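Local coordinates for protein dermonecrotic toxin (Pasteurella multocida, PDB 2EBF) that acts as a potent mitogenic, bone-resorbing toxin of atrophic rhinitis in pigs, the chain here being its C-terminal region with a membrane localization domain, at residues V51-P54 with E55-K58; K66-G69 with E70-R74; L76-L79 with Q80-N84; S85-L88 with D89-Q92. All blocks are in the same frame, centred on the assembly; numbering follows the deposited sequence.

In the fold
The four contacts follow one another along the first three helices of the Membrane Localization Domain, 54-60, 70-84 and 88-108. Interactions 1, 2 and 4 are helix starts; interaction 3 lies in the second half of helix 70-84. Interactions 1 and 3 are closest, with centres 9 Å apart, and Trp52 O lies 2.8 Å from His83 NE2, a probable hydrogen bond. Interaction 2 touches interaction 1 where Tyr72 OH packs on Lys58 CA at 3.4 Å. Interactions 3 and 4, centres 11 Å apart, touch where Ile82 O lies 3.9 Å from Arg91 CG. Bound glucose lies about 8 Å from the side chain of Ser71 and about 11 Å from that of Lys78.

Interaction 1: V51-P54 with E55-K58; sequences VWTP and EVLK
Val56 packs its CG1 methyl over the indole of Trp52 at the N-terminus of helix 54-60. Thr53 is the N-cap residue and Pro54 is the first residue of the helix. This is a local contact between the residues leading into a helix and its first turn, within the Membrane Localization Domain.

The tight part is the indole. Val56 CG1 sits 3.5 Å from the centroid of the five-membered ring of Trp52, 18° off the ring normal. This is a CH-pi contact over one face. The methyl is closest to the CG-CD1 side of the ring. Its place follows from the torsion of Val56, which sets CG1 opposite the backbone N (chi1 163°). The other methyl, CG2 of Val56, is left beside Thr53, 3.6 Å from Thr53 OG1. Leu57 CD2 reaches the six-membered ring more loosely, at 4.1 Å from Trp52 CE3. Glu120 and Gln124 of helix 115-129 also touch Trp52, and Leu57 packs on Leu76 of helix 70-84.

The backbone closes the first turn with two bonds. Leu57 N donates to Thr53 O at 3.0 Å, nearly straight at 169°. Lys58 N donates to Pro54 O at 2.9 Å.

The solvent side carries the charges. Glu55 and Lys58 are exposed and pair one turn apart: Lys58 NZ lies 3.5 Å from Glu55 OE1. The lysine chain bends at chi2, chi3 and chi4 to get there. On the way Lys58 CD passes 3.3 Å from Pro54 O.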
loop_
_atom_site.group_PDB
_atom_site.type_symbol
_atom_site.label_atom_id
_atom_site.label_comp_id
_atom_site.label_asym_id
_atom_site.label_seq_id
_atom_site.Cartn_x
_atom_site.Cartn_y
_atom_site.Cartn_z
ATOM N N VAL A 51 30.239 -5.274 6.737
ATOM C CA VAL A 51 29.997 -3.923 7.207
ATOM C C VAL A 51 30.818 -3.722 8.476
ATOM O O VAL A 51 30.708 -4.507 9.413
ATOM C CB VAL A 51 28.490 -3.689 7.514
ATOM C CG1 VAL A 51 28.251 -2.285 8.055
ATOM C CG2 VAL A 51 27.632 -3.937 6.288
ATOM N N TRP A 52 31.640 -2.673 8.488
ATOM C CA TRP A 52 32.487 -2.345 9.625
ATOM C C TRP A 52 31.668 -2.183 10.889
ATOM O O TRP A 52 30.537 -1.679 10.851
ATOM C CB TRP A 52 33.222 -1.026 9.396
ATOM C CG TRP A 52 34.352 -1.039 8.411
ATOM C CD1 TRP A 52 35.077 -2.120 7.968
ATOM C CD2 TRP A 52 34.921 0.112 7.783
ATOM N NE1 TRP A 52 36.053 -1.698 7.081
ATOM C CE2 TRP A 52 35.975 -0.335 6.954
ATOM C CE3 TRP A 52 34.636 1.487 7.840
ATOM C CZ2 TRP A 52 36.745 0.540 6.186
ATOM C CZ3 TRP A 52 35.396 2.355 7.072
ATOM C CH2 TRP A 52 36.439 1.874 6.253
ATOM N N THR A 53 32.245 -2.617 12.005
ATOM C CA THR A 53 31.694 -2.341 13.331
ATOM C C THR A 53 32.147 -0.943 13.768
ATOM O O THR A 53 33.066 -0.395 13.166
ATOM C CB THR A 53 32.206 -3.358 14.354
ATOM O OG1 THR A 53 33.645 -3.326 14.375
ATOM C CG2 THR A 53 31.713 -4.765 13.996
ATOM N N PRO A 54 31.503 -0.358 14.804
ATOM C CA PRO A 54 31.898 0.971 15.300
ATOM C C PRO A 54 33.375 1.102 15.699
ATOM O O PRO A 54 33.983 2.139 15.425
ATOM C CB PRO A 54 30.989 1.175 16.529
ATOM C CG PRO A 54 29.800 0.358 16.245
ATOM C CD PRO A 54 30.337 -0.874 15.540
ATOM N N GLU A 55 33.948 0.076 16.334
ATOM C CA GLU A 55 35.376 0.121 16.712
ATOM C C GLU A 55 36.272 0.242 15.492
ATOM O O GLU A 55 37.256 0.977 15.501
ATOM C CB GLU A 55 35.799 -1.108 17.525
ATOM C CG GLU A 55 35.219 -1.196 18.934
ATOM C CD GLU A 55 35.598 -0.038 19.852
ATOM O OE1 GLU A 55 36.670 0.588 19.688
ATOM O OE2 GLU A 55 34.804 0.237 20.771
ATOM N N VAL A 56 35.926 -0.477 14.436
ATOM C CA VAL A 56 36.698 -0.409 13.210
ATOM C C VAL A 56 36.570 0.994 12.580
ATOM O O VAL A 56 37.572 1.603 12.182
ATOM C CB VAL A 56 36.283 -1.534 12.237
ATOM C CG1 VAL A 56 36.750 -1.232 10.840
ATOM C CG2 VAL A 56 36.848 -2.870 12.704
ATOM N N LEU A 57 35.343 1.505 12.520
ATOM C CA LEU A 57 35.097 2.856 12.009
ATOM C C LEU A 57 35.930 3.905 12.744
ATOM O O LEU A 57 36.507 4.794 12.112
ATOM C CB LEU A 57 33.619 3.226 12.141
ATOM C CG LEU A 57 32.926 4.058 11.044
ATOM C CD1 LEU A 57 31.899 5.011 11.645
ATOM C CD2 LEU A 57 33.857 4.785 10.067
ATOM N N LYS A 58 35.977 3.783 14.076
ATOM C CA LYS A 58 36.677 4.710 14.965
ATOM C C LYS A 58 38.130 4.907 14.584
ATOM O O LYS A 58 38.645 6.019 14.653
ATOM C CB LYS A 58 36.609 4.210 16.412
ATOM C CG LYS A 58 35.439 4.735 17.221
ATOM C CD LYS A 58 34.909 3.663 18.157
ATOM C CE LYS A 58 34.562 4.202 19.527
ATOM N NZ LYS A 58 35.657 3.863 20.488
#

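Interaction 2: K66-G69 with E70-R74; sequences KPIG and ESYKR
This is a local contact at the start of helix 70-84, where Ile68 of the preceding loop packs back on Tyr72 in the first turn. It lies mostly at the surface; Tyr72 is its one buried residue.

The Ile68 side chain crosses the phenol obliquely, beside CD1 and CE1. Ile68 CG2 is 3.6 Å from Tyr72 CD1, and Ile68 CG1 is 3.7 Å from Tyr72 CE1. Tyr72 CG stands opposite the backbone N (chi1 -176°), which turns the ring back toward the loop. The same Ile68 CG2 methyl also lies over the backbone of the turn, 3.7 Å from Lys73 N.

Gly69 is the N-cap residue of this helix of the Membrane Localization Domain. Lys73 N donates to Gly69 O at 3.0 Å with an angle of 164°, which closes the first turn. The next bond of the helix runs from Arg74 N to Glu70 O.

Glu70, Lys73 and Arg74 form a salt-bridge network on the exposed side. Arg74 NH1 is 3.2 Å from Glu70 OE1, but the oxygen lies well out of the guanidinium plane. The attraction is therefore between charges, with no N-H pointing at the oxygen. Glu70 CG lies over one face of that guanidinium, toward its rim. The Lys73 pairing is long, with Lys73 NZ 3.9 Å from Glu70 OE2. Tyr72 also touches Ala61 and Arg114.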
loop_
_atom_site.group_PDB
_atom_site.type_symbol
_atom_site.label_atom_id
_atom_site.label_comp_id
_atom_site.label_asym_id
_atom_site.label_seq_id
_atom_site.Cartn_x
_atom_site.Cartn_y
_atom_site.Cartn_z
ATOM N N LYS A 66 41.148 16.385 15.972
ATOM C CA LYS A 66 39.711 16.633 15.894
ATOM C C LYS A 66 38.922 15.757 16.876
ATOM O O LYS A 66 38.962 14.525 16.780
ATOM C CB LYS A 66 39.231 16.387 14.460
ATOM C CG LYS A 66 37.898 17.019 14.102
ATOM C CD LYS A 66 37.533 16.715 12.653
ATOM C CE LYS A 66 36.230 17.399 12.248
ATOM N NZ LYS A 66 35.789 16.988 10.880
ATOM N N PRO A 67 38.207 16.387 17.830
ATOM C CA PRO A 67 37.311 15.622 18.699
ATOM C C PRO A 67 36.060 15.148 17.949
ATOM O O PRO A 67 35.731 15.681 16.883
ATOM C CB PRO A 67 36.938 16.623 19.796
ATOM C CG PRO A 67 37.104 17.962 19.165
ATOM C CD PRO A 67 38.211 17.826 18.160
ATOM N N ILE A 68 35.379 14.151 18.505
ATOM C CA ILE A 68 34.171 13.604 17.893
ATOM C C ILE A 68 32.995 14.578 18.034
ATOM O O ILE A 68 32.496 14.817 19.140
ATOM C CB ILE A 68 33.833 12.190 18.463
ATOM C CG1 ILE A 68 34.954 11.201 18.105
ATOM C CG2 ILE A 68 32.454 11.700 17.974
ATOM C CD1 ILE A 68 34.785 9.795 18.672
ATOM N N GLY A 69 32.573 15.137 16.900
ATOM C CA GLY A 69 31.419 16.037 16.839
ATOM C C GLY A 69 30.091 15.297 16.897
ATOM O O GLY A 69 30.057 14.068 16.949
ATOM N N GLU A 70 28.997 16.051 16.886
ATOM C CA GLU A 70 27.658 15.484 17.036
ATOM C C GLU A 70 27.247 14.590 15.855
ATOM O O GLU A 70 26.635 13.536 16.051
ATOM C CB GLU A 70 26.636 16.606 17.250
ATOM C CG GLU A 70 25.199 16.145 17.513
ATOM C CD GLU A 70 25.051 15.219 18.720
ATOM O OE1 GLU A 70 24.256 14.254 18.627
ATOM O OE2 GLU A 70 25.715 15.453 19.756
ATOM N N SER A 71 27.584 15.021 14.642
ATOM C CA SER A 71 27.269 14.261 13.428
ATOM C C SER A 71 27.936 12.891 13.455
ATOM O O SER A 71 27.293 11.872 13.201
ATOM C CB SER A 71 27.705 15.035 12.188
ATOM O OG SER A 71 26.865 16.155 11.984
ATOM N N TYR A 72 29.223 12.884 13.782
ATOM C CA TYR A 72 30.017 11.660 13.856
ATOM C C TYR A 72 29.521 10.738 14.972
ATOM O O TYR A 72 29.387 9.528 14.769
ATOM C CB TYR A 72 31.495 12.021 14.031
ATOM C CG TYR A 72 32.487 10.863 14.042
ATOM C CD1 TYR A 72 33.732 11.006 14.655
ATOM C CD2 TYR A 72 32.184 9.635 13.452
ATOM C CE1 TYR A 72 34.661 9.955 14.667
ATOM C CE2 TYR A 72 33.099 8.585 13.456
ATOM C CZ TYR A 72 34.331 8.748 14.063
ATOM O OH TYR A 72 35.222 7.701 14.073
ATOM N N LYS A 73 29.227 11.312 16.139
ATOM C CA LYS A 73 28.653 10.545 17.241
ATOM C C LYS A 73 27.375 9.810 16.828
ATOM O O LYS A 73 27.212 8.637 17.137
ATOM C CB LYS A 73 28.401 11.437 18.459
ATOM C CG LYS A 73 27.395 10.858 19.451
ATOM C CD LYS A 73 27.600 11.325 20.891
ATOM C CE LYS A 73 27.490 12.831 21.039
ATOM N NZ LYS A 73 28.840 13.477 20.968
ATOM N N ARG A 74 26.481 10.498 16.120
ATOM C CA ARG A 74 25.228 9.887 15.674
ATOM C C ARG A 74 25.445 8.810 14.614
ATOM O O ARG A 74 24.694 7.847 14.547
ATOM C CB ARG A 74 24.255 10.945 15.167
ATOM C CG ARG A 74 23.576 11.715 16.294
ATOM C CD ARG A 74 22.461 12.580 15.760
ATOM N NE ARG A 74 23.002 13.647 14.928
ATOM C CZ ARG A 74 22.926 14.942 15.211
ATOM N NH1 ARG A 74 22.300 15.361 16.312
ATOM N NH2 ARG A 74 23.470 15.821 14.374
#

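Interaction 3: L76-L79 with Q80-N84; sequences LAKL and QRIHN
Leu79 and His83 lie side by side one turn apart on helix 70-84, pointing the same way. Leu79 CD2 is 3.6 Å from His83 CD2. The edge of the imidazole also comes near the backbone, with His83 CD2 3.3 Å from Leu79 O. On another side of the helix, Ile82 lays its CG1 branch against the carbonyl of Lys78. Ile82 CD1 is 3.4 Å from Lys78 O and 4.2 Å from Lys78 CG.

The backbone bonds are regular alpha-helical i to i+4 pairs. Gln80, Arg81, Ile82 and His83 donate in turn to Leu76, Ala77, Lys78 and Leu79. The longest of the four is His83 N to Leu79 O, at 3.2 Å.

One water joins two like charges. It accepts from Lys78 NZ at 2.9 Å and from Arg81 NH1 at 2.6 Å, lying in the guanidinium plane. Glu97 forms a salt bridge with Lys78 NZ and probably offsets this charge.

The helix packs between its neighbours in the Membrane Localization Domain. Leu76 and Leu79 meet Leu57 of helix 54-60. His83 NE2 is hydrogen-bonded to Trp52 O in the loop before that helix. Ile82 packs on Leu94, Met95 and Leu98 of helix 88-108.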
loop_
_atom_site.group_PDB
_atom_site.type_symbol
_atom_site.label_atom_id
_atom_site.label_comp_id
_atom_site.label_asym_id
_atom_site.label_seq_id
_atom_site.Cartn_x
_atom_site.Cartn_y
_atom_site.Cartn_z
ATOM N N LEU A 76 28.205 6.837 14.533
ATOM C CA LEU A 76 28.702 5.721 15.357
ATOM C C LEU A 76 27.584 5.035 16.123
ATOM O O LEU A 76 27.550 3.798 16.226
ATOM C CB LEU A 76 29.752 6.226 16.357
ATOM C CG LEU A 76 31.144 6.534 15.812
ATOM C CD1 LEU A 76 31.947 7.302 16.861
ATOM C CD2 LEU A 76 31.872 5.248 15.402
ATOM N N ALA A 77 26.671 5.838 16.663
ATOM C CA ALA A 77 25.516 5.317 17.399
ATOM C C ALA A 77 24.632 4.465 16.501
ATOM O O ALA A 77 24.213 3.375 16.893
ATOM C CB ALA A 77 24.708 6.453 18.007
ATOM N N LYS A 78 24.343 4.970 15.300
ATOM C CA LYS A 78 23.517 4.244 14.334
ATOM C C LYS A 78 24.199 2.961 13.840
ATOM O O LYS A 78 23.544 1.932 13.657
ATOM C CB LYS A 78 23.116 5.136 13.152
ATOM C CG LYS A 78 22.113 4.450 12.213
ATOM C CD LYS A 78 20.931 5.327 11.859
ATOM C CE LYS A 78 20.291 5.914 13.092
ATOM N NZ LYS A 78 18.865 6.283 12.932
ATOM N N LEU A 79 25.507 3.019 13.627
ATOM C CA LEU A 79 26.247 1.824 13.221
ATOM C C LEU A 79 26.122 0.747 14.305
ATOM O O LEU A 79 25.922 -0.431 14.003
ATOM C CB LEU A 79 27.719 2.150 12.989
ATOM C CG LEU A 79 28.463 1.536 11.791
ATOM C CD1 LEU A 79 29.944 1.415 12.082
ATOM C CD2 LEU A 79 27.864 0.230 11.252
ATOM N N GLN A 80 26.225 1.157 15.566
ATOM C CA GLN A 80 26.084 0.216 16.668
ATOM C C GLN A 80 24.700 -0.423 16.698
ATOM O O GLN A 80 24.592 -1.635 16.865
ATOM C CB GLN A 80 26.414 0.861 18.015
ATOM C CG GLN A 80 26.466 -0.157 19.154
ATOM C CD GLN A 80 27.478 -1.274 18.906
ATOM O OE1 GLN A 80 27.104 -2.415 18.617
ATOM N NE2 GLN A 80 28.764 -0.945 18.999
ATOM N N ARG A 81 23.656 0.391 16.526
ATOM C CA ARG A 81 22.278 -0.110 16.479
ATOM C C ARG A 81 22.085 -1.140 15.369
ATOM O O ARG A 81 21.365 -2.118 15.556
ATOM C CB ARG A 81 21.264 1.030 16.313
ATOM C CG ARG A 81 20.995 1.837 17.582
ATOM C CD ARG A 81 19.716 2.692 17.448
ATOM N NE ARG A 81 18.499 1.869 17.416
ATOM C CZ ARG A 81 17.307 2.262 16.957
ATOM N NH1 ARG A 81 17.117 3.489 16.471
ATOM N NH2 ARG A 81 16.288 1.409 16.978
ATOM N N ILE A 82 22.717 -0.913 14.214
ATOM C CA ILE A 82 22.638 -1.847 13.086
ATOM C C ILE A 82 23.194 -3.211 13.483
ATOM O O ILE A 82 22.541 -4.242 13.277
ATOM C CB ILE A 82 23.374 -1.283 11.843
ATOM C CG1 ILE A 82 22.546 -0.150 11.235
ATOM C CG2 ILE A 82 23.637 -2.371 10.781
ATOM C CD1 ILE A 82 23.362 0.846 10.489
ATOM N N HIS A 83 24.381 -3.202 14.082
ATOM C CA HIS A 83 25.047 -4.433 14.510
ATOM C C HIS A 83 24.330 -5.150 15.659
ATOM O O HIS A 83 24.466 -6.366 15.808
ATOM C CB HIS A 83 26.522 -4.164 14.843
ATOM C CG HIS A 83 27.385 -3.999 13.625
ATOM N ND1 HIS A 83 27.887 -5.072 12.916
ATOM C CD2 HIS A 83 27.823 -2.887 12.981
ATOM C CE1 HIS A 83 28.595 -4.629 11.892
ATOM N NE2 HIS A 83 28.580 -3.308 11.914
ATOM N N ASN A 84 23.571 -4.396 16.455
ATOM C CA ASN A 84 22.774 -4.965 17.545
ATOM C C ASN A 84 21.379 -5.421 17.125
ATOM O O ASN A 84 20.679 -6.057 17.906
ATOM C CB ASN A 84 22.652 -3.974 18.707
ATOM C CG ASN A 84 23.973 -3.716 19.407
ATOM O OD1 ASN A 84 24.956 -4.447 19.222
ATOM N ND2 ASN A 84 24.003 -2.667 20.223
HETATM O O HOH W 1 18.718 5.440 15.723
#

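Interaction 4: S85-L88 with D89-Q92; sequences SNIL and DERQ
Arg91 grips the backbone carbonyl of Ser85 side-on with two nitrogens. Arg91 NH2 donates to Ser85 O at 2.8 Å with an angle of 152°. Arg91 NE donates to Ser85 O at 3.0 Å and is more bent, at 139°. The oxygen lies near the guanidinium plane. Leu88 CD1 covers one face of that group, over its centre, 3.8 Å from Arg91 CZ. The two bonds at the edge hold the guanidinium flat against the carbonyl oxygen, and a bond from Arg91 NH1 to Ile46 O, in a loop, holds it further.

Further out, Ile87 is the N-cap residue. Arg91 N donates to Ile87 O at 2.8 Å, and Gln92 N donates to Leu88 O. These bonds form the first turn from which Arg91 reaches back to the loop. Its first two side-chain torsions are extended, and the chain bends at chi3 (-71°). A water joins Ser85 OG, at 2.8 Å, to Glu90 OE1, to which it donates. Ile87 CD1 packs 3.8 Å from Glu90 OE2.

The contact joins the loop after helix 70-84 to the first turn of helix 88-108 in the Membrane Localization Domain. On helix 151-164, Arg153 and Arg157 form salt bridges with the two carboxylate oxygens of Asp89.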
loop_
_atom_site.group_PDB
_atom_site.type_symbol
_atom_site.label_atom_id
_atom_site.label_comp_id
_atom_site.label_asym_id
_atom_site.label_seq_id
_atom_site.Cartn_x
_atom_site.Cartn_y
_atom_site.Cartn_z
ATOM N N SER A 85 20.982 -5.100 15.895
ATOM C CA SER A 85 19.618 -5.351 15.421
ATOM C C SER A 85 19.375 -6.808 15.011
ATOM O O SER A 85 20.015 -7.323 14.087
ATOM C CB SER A 85 19.280 -4.411 14.260
ATOM O OG SER A 85 17.959 -4.617 13.807
ATOM N N ASN A 86 18.429 -7.453 15.686
ATOM C CA ASN A 86 18.086 -8.846 15.403
ATOM C C ASN A 86 16.930 -8.970 14.413
ATOM O O ASN A 86 16.786 -9.996 13.738
ATOM C CB ASN A 86 17.738 -9.591 16.701
ATOM C CG ASN A 86 18.867 -9.568 17.730
ATOM O OD1 ASN A 86 20.033 -9.810 17.410
ATOM N ND2 ASN A 86 18.513 -9.304 18.987
ATOM N N ILE A 87 16.111 -7.925 14.318
ATOM C CA ILE A 87 14.959 -7.936 13.426
ATOM C C ILE A 87 15.387 -7.360 12.078
ATOM O O ILE A 87 15.736 -6.181 11.963
ATOM C CB ILE A 87 13.751 -7.173 14.026
ATOM C CG1 ILE A 87 13.385 -7.752 15.397
ATOM C CG2 ILE A 87 12.527 -7.277 13.116
ATOM C CD1 ILE A 87 12.466 -6.850 16.199
ATOM N N LEU A 88 15.360 -8.215 11.065
ATOM C CA LEU A 88 15.987 -7.917 9.784
ATOM C C LEU A 88 15.375 -6.719 9.064
ATOM O O LEU A 88 16.096 -5.954 8.419
ATOM C CB LEU A 88 15.956 -9.154 8.881
ATOM C CG LEU A 88 17.154 -10.125 8.938
ATOM C CD1 LEU A 88 17.929 -10.131 10.264
ATOM C CD2 LEU A 88 16.724 -11.526 8.542
ATOM N N ASP A 89 14.054 -6.571 9.160
ATOM C CA ASP A 89 13.371 -5.415 8.563
ATOM C C ASP A 89 13.806 -4.106 9.219
ATOM O O ASP A 89 13.956 -3.073 8.546
ATOM C CB ASP A 89 11.845 -5.565 8.644
ATOM C CG ASP A 89 11.122 -4.503 7.834
ATOM O OD1 ASP A 89 11.016 -4.650 6.593
ATOM O OD2 ASP A 89 10.672 -3.516 8.439
ATOM N N GLU A 90 13.994 -4.140 10.540
ATOM C CA GLU A 90 14.513 -2.989 11.248
ATOM C C GLU A 90 15.978 -2.741 10.904
ATOM O O GLU A 90 16.386 -1.595 10.692
ATOM C CB GLU A 90 14.327 -3.162 12.764
ATOM C CG GLU A 90 12.878 -3.031 13.174
ATOM C CD GLU A 90 12.661 -3.235 14.658
ATOM O OE1 GLU A 90 13.657 -3.273 15.419
ATOM O OE2 GLU A 90 11.486 -3.361 15.060
ATOM N N ARG A 91 16.764 -3.820 10.857
ATOM C CA ARG A 91 18.171 -3.748 10.456
ATOM C C ARG A 91 18.344 -3.024 9.113
ATOM O O ARG A 91 19.144 -2.083 9.008
ATOM C CB ARG A 91 18.805 -5.144 10.373
ATOM C CG ARG A 91 20.313 -5.096 10.173
ATOM C CD ARG A 91 20.908 -6.475 9.970
ATOM N NE ARG A 91 20.900 -7.257 11.207
ATOM C CZ ARG A 91 21.280 -8.530 11.278
ATOM N NH1 ARG A 91 21.702 -9.165 10.188
ATOM N NH2 ARG A 91 21.224 -9.174 12.432
ATOM N N GLN A 92 17.607 -3.443 8.087
ATOM C CA GLN A 92 17.757 -2.775 6.780
ATOM C C GLN A 92 17.254 -1.331 6.847
ATOM O O GLN A 92 17.807 -0.456 6.189
ATOM C CB GLN A 92 17.155 -3.572 5.613
ATOM C CG GLN A 92 15.628 -3.773 5.590
ATOM C CD GLN A 92 14.874 -2.811 4.663
ATOM O OE1 GLN A 92 13.760 -3.110 4.211
ATOM N NE2 GLN A 92 15.450 -1.651 4.411
HETATM O O HOH W 2 15.933 -4.290 15.672
#